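Long-range contacts in glutaryl-CoA dehydrogenase (Mycobacterium smegmatis, PDB 3SF6), which is a flavoprotein of the acyl-CoA dehydrogenase family and carries a dihydroflavine-adenine dinucleotide in a pocket that a second subunit helps to form: residues H143-F148 with V187-V192; G203-T208 with A243-A248; W181-S186 with R225-S230. All coordinates share one frame; numbering follows the deposited sequence. Where two conformers were deposited one is given.

Contact 1. Residues H143-F148 with V187-V192; sequences HRIGCF and VADVAV. With FDA (dihydroflavine-adenine dinucleotide), chain B.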
loop_
_atom_site.group_PDB
_atom_site.type_symbol
_atom_site.label_atom_id
_atom_site.label_comp_id
_atom_site.label_asym_id
_atom_site.label_seq_id
_atom_site.Cartn_x
_atom_site.Cartn_y
_atom_site.Cartn_z
ATOM N N HIS A 143 42.398 -16.303 2.121
ATOM C CA HIS A 143 43.363 -16.655 1.089
ATOM C C HIS A 143 42.830 -17.585 0.023
ATOM O O HIS A 143 43.374 -17.586 -1.071
ATOM C CB HIS A 143 44.634 -17.171 1.710
ATOM C CG HIS A 143 45.422 -16.076 2.325
ATOM N ND1 HIS A 143 45.181 -15.626 3.602
ATOM C CD2 HIS A 143 46.349 -15.241 1.789
ATOM C CE1 HIS A 143 45.992 -14.617 3.860
ATOM N NE2 HIS A 143 46.706 -14.362 2.774
ATOM N N ARG A 144 41.728 -18.305 0.301
ATOM C CA ARG A 144 41.014 -19.076 -0.713
ATOM C C ARG A 144 39.545 -18.646 -0.657
ATOM O O ARG A 144 38.954 -18.527 0.430
ATOM C CB ARG A 144 41.155 -20.571 -0.467
ATOM C CG ARG A 144 42.579 -21.101 -0.617
ATOM C CD ARG A 144 43.080 -21.044 -2.036
ATOM N NE ARG A 144 44.453 -21.543 -2.145
ATOM C CZ ARG A 144 45.523 -20.755 -2.261
ATOM N NH1 ARG A 144 45.404 -19.422 -2.236
ATOM N NH2 ARG A 144 46.745 -21.293 -2.378
ATOM N N ILE A 145 38.997 -18.345 -1.825
ATOM C CA ILE A 145 37.634 -17.847 -1.950
ATOM C C ILE A 145 36.725 -18.977 -2.433
ATOM O O ILE A 145 37.092 -19.740 -3.341
ATOM C CB ILE A 145 37.554 -16.644 -2.884
ATOM C CG1 ILE A 145 38.303 -15.465 -2.285
ATOM C CG2 ILE A 145 36.080 -16.299 -3.183
ATOM C CD1 ILE A 145 38.362 -14.225 -3.224
ATOM N N GLY A 146 35.567 -19.099 -1.805
ATOM C CA GLY A 146 34.550 -20.055 -2.222
ATOM C C GLY A 146 33.351 -19.437 -2.929
ATOM O O GLY A 146 33.081 -18.229 -2.850
ATOM N N CYS A 147 32.602 -20.299 -3.597
ATOM C CA CYS A 147 31.293 -19.948 -4.141
ATOM C C CYS A 147 30.388 -21.157 -3.990
ATOM O O CYS A 147 30.861 -22.257 -3.648
ATOM C CB CYS A 147 31.386 -19.486 -5.598
ATOM S SG CYS A 147 31.891 -20.748 -6.790
ATOM N N PHE A 148 29.101 -20.937 -4.213
ATOM C CA PHE A 148 28.044 -21.904 -3.888
ATOM C C PHE A 148 27.189 -22.010 -5.140
ATOM O O PHE A 148 26.452 -21.079 -5.465
ATOM C CB PHE A 148 27.249 -21.374 -2.685
ATOM C CG PHE A 148 26.165 -22.285 -2.156
ATOM C CD1 PHE A 148 26.441 -23.176 -1.120
ATOM C CD2 PHE A 148 24.855 -22.158 -2.588
ATOM C CE1 PHE A 148 25.437 -23.955 -0.557
ATOM C CE2 PHE A 148 23.830 -22.945 -2.013
ATOM C CZ PHE A 148 24.135 -23.827 -1.009
ATOM N N VAL A 187 36.213 -15.377 -9.199
ATOM C CA VAL A 187 37.379 -15.200 -8.346
ATOM C C VAL A 187 37.539 -16.376 -7.350
ATOM O O VAL A 187 38.453 -16.335 -6.512
ATOM C CB VAL A 187 37.382 -13.878 -7.573
ATOM C CG1 VAL A 187 37.448 -12.652 -8.552
ATOM C CG2 VAL A 187 36.195 -13.740 -6.656
ATOM N N ALA A 188 36.714 -17.419 -7.481
ATOM C CA ALA A 188 36.709 -18.516 -6.513
ATOM C C ALA A 188 37.825 -19.505 -6.798
ATOM O O ALA A 188 38.080 -19.857 -7.968
ATOM C CB ALA A 188 35.372 -19.253 -6.528
ATOM N N ASP A 189 38.470 -19.960 -5.725
ATOM C CA ASP A 189 39.373 -21.134 -5.760
ATOM C C ASP A 189 38.662 -22.497 -5.674
ATOM O O ASP A 189 39.165 -23.527 -6.144
ATOM C CB ASP A 189 40.347 -21.004 -4.588
ATOM C CG ASP A 189 41.155 -19.729 -4.670
ATOM O OD1 ASP A 189 42.056 -19.657 -5.545
ATOM O OD2 ASP A 189 40.869 -18.754 -3.904
ATOM N N VAL A 190 37.509 -22.488 -5.027
ATOM C CA VAL A 190 36.703 -23.666 -4.782
ATOM C C VAL A 190 35.231 -23.351 -4.948
ATOM O O VAL A 190 34.754 -22.273 -4.557
ATOM C CB VAL A 190 37.020 -24.282 -3.397
ATOM C CG1 VAL A 190 36.580 -23.383 -2.251
ATOM C CG2 VAL A 190 36.422 -25.675 -3.254
ATOM N N ALA A 191 34.516 -24.287 -5.557
ATOM C CA ALA A 191 33.077 -24.160 -5.779
ATOM C C ALA A 191 32.355 -25.320 -5.113
ATOM O O ALA A 191 32.724 -26.462 -5.344
ATOM C CB ALA A 191 32.745 -24.093 -7.322
ATOM N N VAL A 192 31.364 -25.038 -4.255
ATOM C CA VAL A 192 30.533 -26.101 -3.709
ATOM C C VAL A 192 29.372 -26.239 -4.673
ATOM O O VAL A 192 28.552 -25.331 -4.787
ATOM C CB VAL A 192 30.059 -25.808 -2.277
ATOM C CG1 VAL A 192 29.052 -26.868 -1.830
ATOM C CG2 VAL A 192 31.276 -25.736 -1.286
HETATM P PA FDA B . 12.577 -17.845 -11.030
HETATM O O1A FDA B . 12.564 -18.960 -10.075
HETATM O O2A FDA B . 12.559 -18.084 -12.483
HETATM O O5B FDA B . 11.286 -16.984 -10.602
HETATM C C5B FDA B . 10.824 -15.914 -11.455
HETATM C C4B FDA B . 9.664 -15.190 -10.779
HETATM O O4B FDA B . 8.581 -16.149 -10.673
HETATM C C3B FDA B . 9.952 -14.724 -9.367
HETATM O O3B FDA B . 9.207 -13.515 -9.099
HETATM C C2B FDA B . 9.416 -15.879 -8.531
HETATM O O2B FDA B . 9.163 -15.476 -7.173
HETATM C C1B FDA B . 8.173 -16.321 -9.315
HETATM N N9A FDA B . 7.836 -17.726 -9.048
HETATM C C8A FDA B . 8.623 -18.814 -9.306
HETATM N N7A FDA B . 8.006 -19.927 -8.883
HETATM C C5A FDA B . 6.813 -19.533 -8.332
HETATM C C6A FDA B . 5.757 -20.195 -7.718
HETATM N N6A FDA B . 5.745 -21.542 -7.563
HETATM N N1A FDA B . 4.706 -19.454 -7.293
HETATM C C2A FDA B . 4.694 -18.125 -7.411
HETATM N N3A FDA B . 5.678 -17.457 -7.978
HETATM C C4A FDA B . 6.747 -18.144 -8.436
HETATM N N1 FDA B . 22.339 -18.500 -6.664
HETATM C C2 FDA B . 23.314 -19.361 -6.257
HETATM O O2 FDA B . 23.122 -20.596 -6.363
HETATM N N3 FDA B . 24.455 -18.874 -5.723
HETATM C C4 FDA B . 24.725 -17.568 -5.608
HETATM O O4 FDA B . 25.828 -17.147 -5.164
HETATM C C4X FDA B . 23.718 -16.661 -6.003
HETATM N N5 FDA B . 23.934 -15.327 -5.970
HETATM C C5X FDA B . 23.115 -14.476 -6.686
HETATM C C6 FDA B . 23.491 -13.163 -6.942
HETATM C C7 FDA B . 22.679 -12.281 -7.627
HETATM C C7M FDA B . 23.173 -10.869 -7.963
HETATM C C8 FDA B . 21.431 -12.730 -8.041
HETATM C C8M FDA B . 20.530 -11.741 -8.790
HETATM C C9 FDA B . 21.031 -14.028 -7.810
HETATM C C9A FDA B . 21.879 -14.922 -7.122
HETATM N N10 FDA B . 21.530 -16.265 -6.943
HETATM C C10 FDA B . 22.543 -17.166 -6.548
HETATM C "C1'" FDA B . 20.404 -16.837 -7.693
HETATM C "C2'" FDA B . 19.113 -16.610 -6.893
HETATM O "O2'" FDA B . 19.023 -17.540 -5.793
HETATM C "C3'" FDA B . 17.930 -16.805 -7.827
HETATM O "O3'" FDA B . 17.866 -15.657 -8.672
HETATM C "C4'" FDA B . 16.597 -16.934 -7.086
HETATM O "O4'" FDA B . 16.509 -18.208 -6.418
HETATM C "C5'" FDA B . 15.391 -16.766 -8.011
HETATM O "O5'" FDA B . 15.495 -17.699 -9.092
HETATM P P FDA B . 15.301 -17.156 -10.578
HETATM O O1P FDA B . 16.027 -15.887 -10.726
HETATM O O2P FDA B . 15.611 -18.267 -11.506
HETATM O O3P FDA B . 13.737 -16.785 -10.681
#
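The backbones of G146-F148 and V190-V192 run side by side as parallel strands, their axes 4.7 Å apart and 24° from parallel, with G146 paired to V190, C147 to A191 and F148 to V192. Ladder bonds follow from C147 N to V190 O and, almost straight, from V192 N to C147 O at 2.9 Å. Where the ladder begins, I145 O is gripped twice, by D189 N and by V190 N. The second of these bonds, V190 N to I145 O, is 3.3 Å long and lies in the carbonyl plane. The carboxylate of D189 returns across the same residue: OD2 takes I145 N through its anti lone pair at 2.8 Å, so I145 is held by both its N-H and its C=O. R144 adds chiefly its aliphatic part, CD resting 3.5 Å from CG of D189, while the guanidinium turns back to H143 O. On the face shared by C147 and A191, C147 SG (chi1 66°) comes within 3.5 Å of A191 CB. F148 O accepts a hydrogen bond from N3 of the dihydroflavine-adenine dinucleotide at 3.0 Å, which places F148 in the cofactor pocket. V190-V192 opens strand 190-197, the middle one of the three-stranded sheet, flanked beyond by strand 200-207; helix 129-140 packs on R144 and V190, and helix 106-126 on I145, F148 and V192.

Contact 2. Residues G203-T208 with A243-A248; sequences GFVVPT and ARLPGA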
loop_
_atom_site.group_PDB
_atom_site.type_symbol
_atom_site.label_atom_id
_atom_site.label_comp_id
_atom_site.label_asym_id
_atom_site.label_seq_id
_atom_site.Cartn_x
_atom_site.Cartn_y
_atom_site.Cartn_z
ATOM N N GLY A 203 26.372 -32.959 -3.224
ATOM C CA GLY A 203 27.238 -31.778 -3.302
ATOM C C GLY A 203 28.706 -32.180 -3.404
ATOM O O GLY A 203 29.106 -33.216 -2.865
ATOM N N PHE A 204 29.462 -31.376 -4.137
ATOM C CA PHE A 204 30.850 -31.619 -4.447
ATOM C C PHE A 204 31.698 -30.394 -4.173
ATOM O O PHE A 204 31.284 -29.259 -4.421
ATOM C CB PHE A 204 31.006 -32.034 -5.925
ATOM C CG PHE A 204 30.254 -33.285 -6.254
ATOM C CD1 PHE A 204 28.910 -33.234 -6.576
ATOM C CD2 PHE A 204 30.883 -34.536 -6.182
ATOM C CE1 PHE A 204 28.211 -34.410 -6.837
ATOM C CE2 PHE A 204 30.164 -35.710 -6.414
ATOM C CZ PHE A 204 28.846 -35.631 -6.755
ATOM N N VAL A 205 32.885 -30.654 -3.642
ATOM C CA VAL A 205 33.912 -29.667 -3.446
ATOM C C VAL A 205 34.758 -29.654 -4.729
ATOM O O VAL A 205 35.474 -30.624 -5.034
ATOM C CB VAL A 205 34.773 -30.020 -2.193
ATOM C CG1 VAL A 205 35.936 -28.991 -2.043
ATOM C CG2 VAL A 205 33.867 -30.115 -0.916
ATOM N N VAL A 206 34.609 -28.597 -5.522
ATOM C CA VAL A 206 35.179 -28.563 -6.885
ATOM C C VAL A 206 36.268 -27.497 -6.940
ATOM O O VAL A 206 35.951 -26.295 -6.981
ATOM C CB VAL A 206 34.126 -28.251 -7.958
ATOM C CG1 VAL A 206 34.738 -28.447 -9.384
ATOM C CG2 VAL A 206 32.866 -29.147 -7.772
ATOM N N PRO A 207 37.543 -27.913 -6.939
ATOM C CA PRO A 207 38.567 -26.906 -7.219
ATOM C C PRO A 207 38.327 -26.285 -8.585
ATOM O O PRO A 207 38.080 -26.987 -9.581
ATOM C CB PRO A 207 39.862 -27.694 -7.149
ATOM C CG PRO A 207 39.495 -28.957 -6.396
ATOM C CD PRO A 207 38.124 -29.263 -6.804
ATOM N N THR A 208 38.401 -24.956 -8.660
ATOM C CA THR A 208 38.049 -24.287 -9.887
ATOM C C THR A 208 39.110 -24.408 -10.978
ATOM O O THR A 208 38.825 -24.072 -12.139
ATOM C CB THR A 208 37.683 -22.833 -9.661
ATOM O OG1 THR A 208 38.831 -22.135 -9.120
ATOM C CG2 THR A 208 36.457 -22.718 -8.723
ATOM N N ALA A 243 35.825 -36.018 -3.433
ATOM C CA ALA A 243 35.315 -34.638 -3.655
ATOM C C ALA A 243 33.864 -34.492 -3.234
ATOM O O ALA A 243 33.368 -33.369 -3.050
ATOM C CB ALA A 243 35.465 -34.224 -5.177
ATOM N N ARG A 244 33.173 -35.616 -3.079
ATOM C CA ARG A 244 31.762 -35.581 -2.669
ATOM C C ARG A 244 31.677 -35.194 -1.206
ATOM O O ARG A 244 32.477 -35.644 -0.404
ATOM C CB ARG A 244 31.116 -36.959 -2.917
ATOM C CG ARG A 244 29.666 -37.076 -2.483
ATOM C CD ARG A 244 29.114 -38.508 -2.753
ATOM N NE ARG A 244 30.017 -39.563 -2.290
ATOM C CZ ARG A 244 29.978 -40.144 -1.088
ATOM N NH1 ARG A 244 29.057 -39.814 -0.193
ATOM N NH2 ARG A 244 30.869 -41.078 -0.782
ATOM N N LEU A 245 30.702 -34.356 -0.860
ATOM C CA LEU A 245 30.413 -34.050 0.549
ATOM C C LEU A 245 29.688 -35.245 1.151
ATOM O O LEU A 245 28.542 -35.511 0.799
ATOM C CB LEU A 245 29.529 -32.797 0.626
ATOM C CG LEU A 245 30.167 -31.465 0.263
ATOM C CD1 LEU A 245 29.001 -30.413 0.158
ATOM C CD2 LEU A 245 31.178 -31.007 1.328
ATOM N N PRO A 246 30.351 -35.990 2.063
ATOM C CA PRO A 246 29.719 -37.224 2.505
ATOM C C PRO A 246 28.413 -37.052 3.265
ATOM O O PRO A 246 27.581 -37.950 3.272
ATOM C CB PRO A 246 30.801 -37.871 3.410
ATOM C CG PRO A 246 31.665 -36.728 3.845
ATOM C CD PRO A 246 31.683 -35.792 2.677
ATOM N N GLY A 247 28.240 -35.925 3.942
ATOM C CA GLY A 247 27.085 -35.748 4.805
ATOM C C GLY A 247 25.852 -35.217 4.089
ATOM O O GLY A 247 24.757 -35.237 4.671
ATOM N N ALA A 248 26.012 -34.858 2.810
ATOM C CA ALA A 248 24.918 -34.282 2.021
ATOM C C ALA A 248 24.245 -35.363 1.203
ATOM O O ALA A 248 24.849 -35.918 0.288
ATOM C CB ALA A 248 25.430 -33.127 1.135
HETATM O O HOH W 1 26.854 -35.175 -1.365
#
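The ring of F204 meets R244 obliquely, CE2 of F204 3.8 Å from R244 CB and CD2 equally near R244 CA. This is a single beta bridge, in which the loop following strand 229-240 docks on the outermost strand, 200-207, of the three-stranded sheet in the middle domain of an acyl-CoA dehydrogenase fold. Two nearly straight backbone bonds make the bridge: V205 N gives to A243 O at 2.8 Å, and L245 N gives to G203 O at the same length with an N-H...O angle of 177°. The paired residues F204 and R244 thus lie between the two bonds.

The apolar part of the contact lies with V205 and L245. CG2 of V205, anti to its own carbonyl carbon, meets CD2 of L245 at 3.6 Å, the two side chains crossing at about a right angle. The other branch of L245, CD1, lies along G203, whose lack of a side chain lets the leucine sit close against the strand. A243 contributes its methyl group, which packs on V205 O. CB of R244 packs on the F204 ring, whereas the charged end leads away to a salt bridge of NE with D241; W173 meets the F204 ring edge-to-face, and W135 and Q131 of helix 129-140 pack against V205.

Beyond the bridge, L245-A248 closes a type I beta turn. One water ties that turn back to the strand, accepting from G203 N at 2.9 Å and lying 2.7 Å from A248 O.

Contact 3. Residues W181-S186 with R225-S230; sequences WITNGS and RASVTS. With FDA (dihydroflavine-adenine dinucleotide), chain B; SO4 (sulfate ion), chain Q.
I182 O is gripped from opposite faces of its plane by two N-H groups: G185 N, which closes the type II turn I182-G185, and S230 N, at 2.9 Å across the contact. The pair I182-S230 belongs to an antiparallel ladder with a G1 beta bulge, where W181 and I182 both face S230; I182 N returns a straighter bond to S230 O, in its carbonyl plane. Two residues on, past the non-hydrogen-bonded pair T183-T229, N184 N donates to V228 O at 2.8 Å.

T183 holds the dihydroflavine-adenine dinucleotide twice: its N gives to O4, and OG1, anti to the carbonyl carbon (chi1 -63°), accepts from N5 at 3.0 Å. One water meets OG1 of T183, OG of S227 and OG1 of T229, and T229 OG1 has a further partner in K221. CG2 of T229 lies at the indole edge of W181, near the ring plane, and 3.6 Å from W181 C; A359 of the second subunit also packs on W181. CD1 of I182 approaches C2 of the flavin. NH1 and NH2 of R225, farther along, both donate to O4 of a sulfate ion, an oxygen that lies in the guanidinium plane at its edge. At the far end the two serine hydroxyls share a hydrogen bond, S186 OG to S230 OG at 2.7 Å, in which either may be the donor.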
loop_
_atom_site.group_PDB
_atom_site.type_symbol
_atom_site.label_atom_id
_atom_site.label_comp_id
_atom_site.label_asym_id
_atom_site.label_seq_id
_atom_site.Cartn_x
_atom_site.Cartn_y
_atom_site.Cartn_z
ATOM N N TRP A 181 24.312 -17.051 -12.017
ATOM C CA TRP A 181 24.138 -16.053 -10.958
ATOM C C TRP A 181 24.937 -16.384 -9.702
ATOM O O TRP A 181 24.461 -16.162 -8.596
ATOM C CB TRP A 181 22.646 -15.820 -10.618
ATOM C CG TRP A 181 21.764 -15.594 -11.802
ATOM C CD1 TRP A 181 20.811 -16.454 -12.313
ATOM C CD2 TRP A 181 21.775 -14.461 -12.673
ATOM N NE1 TRP A 181 20.274 -15.930 -13.441
ATOM C CE2 TRP A 181 20.820 -14.703 -13.684
ATOM C CE3 TRP A 181 22.464 -13.235 -12.660
ATOM C CZ2 TRP A 181 20.559 -13.783 -14.703
ATOM C CZ3 TRP A 181 22.205 -12.327 -13.666
ATOM C CH2 TRP A 181 21.245 -12.604 -14.671
ATOM N N ILE A 182 26.162 -16.876 -9.879
ATOM C CA ILE A 182 26.941 -17.422 -8.768
ATOM C C ILE A 182 27.904 -16.363 -8.263
ATOM O O ILE A 182 28.890 -15.988 -8.911
ATOM C CB ILE A 182 27.663 -18.712 -9.163
ATOM C CG1 ILE A 182 26.681 -19.774 -9.746
ATOM C CG2 ILE A 182 28.410 -19.288 -7.924
ATOM C CD1 ILE A 182 25.403 -20.066 -8.864
ATOM N N THR A 183 27.624 -15.888 -7.046
ATOM C CA THR A 183 28.429 -14.851 -6.412
ATOM C C THR A 183 29.858 -15.392 -6.133
ATOM O O THR A 183 30.048 -16.537 -5.658
ATOM C CB THR A 183 27.727 -14.378 -5.128
ATOM O OG1 THR A 183 26.454 -13.792 -5.479
ATOM C CG2 THR A 183 28.587 -13.336 -4.347
ATOM N N ASN A 184 30.840 -14.543 -6.386
ATOM C CA ASN A 184 32.254 -14.882 -6.267
ATOM C C ASN A 184 32.757 -15.890 -7.312
ATOM O O ASN A 184 33.923 -16.273 -7.275
ATOM C CB ASN A 184 32.653 -15.445 -4.893
ATOM C CG ASN A 184 32.372 -14.531 -3.706
ATOM O OD1 ASN A 184 32.115 -13.360 -3.837
ATOM N ND2 ASN A 184 32.432 -15.122 -2.494
ATOM N N GLY A 185 31.924 -16.330 -8.259
ATOM C CA GLY A 185 32.336 -17.459 -9.090
ATOM C C GLY A 185 33.644 -17.274 -9.842
ATOM O O GLY A 185 34.477 -18.181 -9.844
ATOM N N SER A 186 33.849 -16.101 -10.441
ATOM C CA SER A 186 35.036 -15.831 -11.277
ATOM C C SER A 186 36.330 -15.629 -10.507
ATOM O O SER A 186 37.414 -15.697 -11.109
ATOM C CB SER A 186 34.823 -14.592 -12.134
ATOM O OG SER A 186 33.761 -14.814 -13.025
ATOM N N ARG A 225 26.663 -4.263 -8.233
ATOM C CA ARG A 225 27.812 -4.053 -9.118
ATOM C C ARG A 225 29.138 -4.164 -8.358
ATOM O O ARG A 225 30.169 -4.471 -9.001
ATOM C CB ARG A 225 27.718 -2.711 -9.847
ATOM C CG ARG A 225 26.625 -2.642 -10.875
ATOM C CD ARG A 225 26.564 -1.279 -11.548
ATOM N NE ARG A 225 27.815 -0.904 -12.185
ATOM C CZ ARG A 225 28.233 -1.314 -13.381
ATOM N NH1 ARG A 225 27.495 -2.146 -14.128
ATOM N NH2 ARG A 225 29.424 -0.898 -13.855
ATOM N N ALA A 226 29.129 -4.028 -7.026
ATOM C CA ALA A 226 30.355 -4.227 -6.248
ATOM C C ALA A 226 30.469 -5.651 -5.722
ATOM O O ALA A 226 30.879 -5.881 -4.607
ATOM C CB ALA A 226 30.520 -3.175 -5.132
ATOM N N SER A 227 30.120 -6.598 -6.580
ATOM C CA SER A 227 30.193 -8.034 -6.277
ATOM C C SER A 227 30.525 -8.694 -7.600
ATOM O O SER A 227 30.227 -8.142 -8.658
ATOM C CB SER A 227 28.843 -8.542 -5.742
ATOM O OG SER A 227 28.865 -9.918 -5.377
ATOM N N VAL A 228 31.128 -9.862 -7.553
ATOM C CA VAL A 228 31.396 -10.640 -8.735
ATOM C C VAL A 228 30.270 -11.652 -8.860
ATOM O O VAL A 228 30.003 -12.334 -7.893
ATOM C CB VAL A 228 32.711 -11.403 -8.555
ATOM C CG1 VAL A 228 32.949 -12.466 -9.696
ATOM C CG2 VAL A 228 33.881 -10.436 -8.482
ATOM N N THR A 229 29.607 -11.723 -10.012
ATOM C CA THR A 229 28.505 -12.668 -10.226
ATOM C C THR A 229 28.813 -13.386 -11.522
ATOM O O THR A 229 29.138 -12.720 -12.523
ATOM C CB THR A 229 27.157 -11.950 -10.380
ATOM O OG1 THR A 229 27.001 -10.927 -9.383
ATOM C CG2 THR A 229 26.008 -12.959 -10.226
ATOM N N SER A 230 28.694 -14.726 -11.547
ATOM C CA SER A 230 29.247 -15.520 -12.639
ATOM C C SER A 230 28.354 -16.643 -13.127
ATOM O O SER A 230 27.470 -17.123 -12.419
ATOM C CB SER A 230 30.553 -16.156 -12.176
ATOM O OG SER A 230 31.428 -15.158 -11.700
HETATM P PA FDA B . 12.577 -17.845 -11.030
HETATM O O1A FDA B . 12.564 -18.960 -10.075
HETATM O O2A FDA B . 12.559 -18.084 -12.483
HETATM O O5B FDA B . 11.286 -16.984 -10.602
HETATM C C5B FDA B . 10.824 -15.914 -11.455
HETATM C C4B FDA B . 9.664 -15.190 -10.779
HETATM O O4B FDA B . 8.581 -16.149 -10.673
HETATM C C3B FDA B . 9.952 -14.724 -9.367
HETATM O O3B FDA B . 9.207 -13.515 -9.099
HETATM C C2B FDA B . 9.416 -15.879 -8.531
HETATM O O2B FDA B . 9.163 -15.476 -7.173
HETATM C C1B FDA B . 8.173 -16.321 -9.315
HETATM N N9A FDA B . 7.836 -17.726 -9.048
HETATM C C8A FDA B . 8.623 -18.814 -9.306
HETATM N N7A FDA B . 8.006 -19.927 -8.883
HETATM C C5A FDA B . 6.813 -19.533 -8.332
HETATM C C6A FDA B . 5.757 -20.195 -7.718
HETATM N N6A FDA B . 5.745 -21.542 -7.563
HETATM N N1A FDA B . 4.706 -19.454 -7.293
HETATM C C2A FDA B . 4.694 -18.125 -7.411
HETATM N N3A FDA B . 5.678 -17.457 -7.978
HETATM C C4A FDA B . 6.747 -18.144 -8.436
HETATM N N1 FDA B . 22.339 -18.500 -6.664
HETATM C C2 FDA B . 23.314 -19.361 -6.257
HETATM O O2 FDA B . 23.122 -20.596 -6.363
HETATM N N3 FDA B . 24.455 -18.874 -5.723
HETATM C C4 FDA B . 24.725 -17.568 -5.608
HETATM O O4 FDA B . 25.828 -17.147 -5.164
HETATM C C4X FDA B . 23.718 -16.661 -6.003
HETATM N N5 FDA B . 23.934 -15.327 -5.970
HETATM C C5X FDA B . 23.115 -14.476 -6.686
HETATM C C6 FDA B . 23.491 -13.163 -6.942
HETATM C C7 FDA B . 22.679 -12.281 -7.627
HETATM C C7M FDA B . 23.173 -10.869 -7.963
HETATM C C8 FDA B . 21.431 -12.730 -8.041
HETATM C C8M FDA B . 20.530 -11.741 -8.790
HETATM C C9 FDA B . 21.031 -14.028 -7.810
HETATM C C9A FDA B . 21.879 -14.922 -7.122
HETATM N N10 FDA B . 21.530 -16.265 -6.943
HETATM C C10 FDA B . 22.543 -17.166 -6.548
HETATM C "C1'" FDA B . 20.404 -16.837 -7.693
HETATM C "C2'" FDA B . 19.113 -16.610 -6.893
HETATM O "O2'" FDA B . 19.023 -17.540 -5.793
HETATM C "C3'" FDA B . 17.930 -16.805 -7.827
HETATM O "O3'" FDA B . 17.866 -15.657 -8.672
HETATM C "C4'" FDA B . 16.597 -16.934 -7.086
HETATM O "O4'" FDA B . 16.509 -18.208 -6.418
HETATM C "C5'" FDA B . 15.391 -16.766 -8.011
HETATM O "O5'" FDA B . 15.495 -17.699 -9.092
HETATM P P FDA B . 15.301 -17.156 -10.578
HETATM O O1P FDA B . 16.027 -15.887 -10.726
HETATM O O2P FDA B . 15.611 -18.267 -11.506
HETATM O O3P FDA B . 13.737 -16.785 -10.681
HETATM S S SO4 Q . 29.709 -3.574 -16.856
HETATM O O1 SO4 Q . 29.541 -4.447 -15.707
HETATM O O2 SO4 Q . 28.952 -4.073 -18.019
HETATM O O3 SO4 Q . 31.135 -3.532 -17.168
HETATM O O4 SO4 Q . 29.248 -2.244 -16.534
HETATM O O HOH W 2 26.848 -11.388 -6.741
HETATM O O HOH W 3 31.738 -10.713 -4.846
#

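How the contacts relate
The three contacts show how one beta domain can be knit from segments far apart in sequence. Contact 1 closes before contact 2 opens, whereas contact 3 interleaves with both along the chain. Contacts 1 and 2, centres about 12 Å apart, share the three-stranded sheet: strand 190-197 is followed by 200-207, and A191 N probably donates a hydrogen bond to V206 O. Contact 3 lies in the four-stranded antiparallel sheet, its centre about 11 Å from contact 1; N184 ND2 probably bonds G146 O, and C147 packs on I182. Contacts 1 and 3 both touch the flavin, so the two sheets jointly line its pocket, while contact 2 lies on the outer strand, 200-207, about 20 Å from contact 3 between centres.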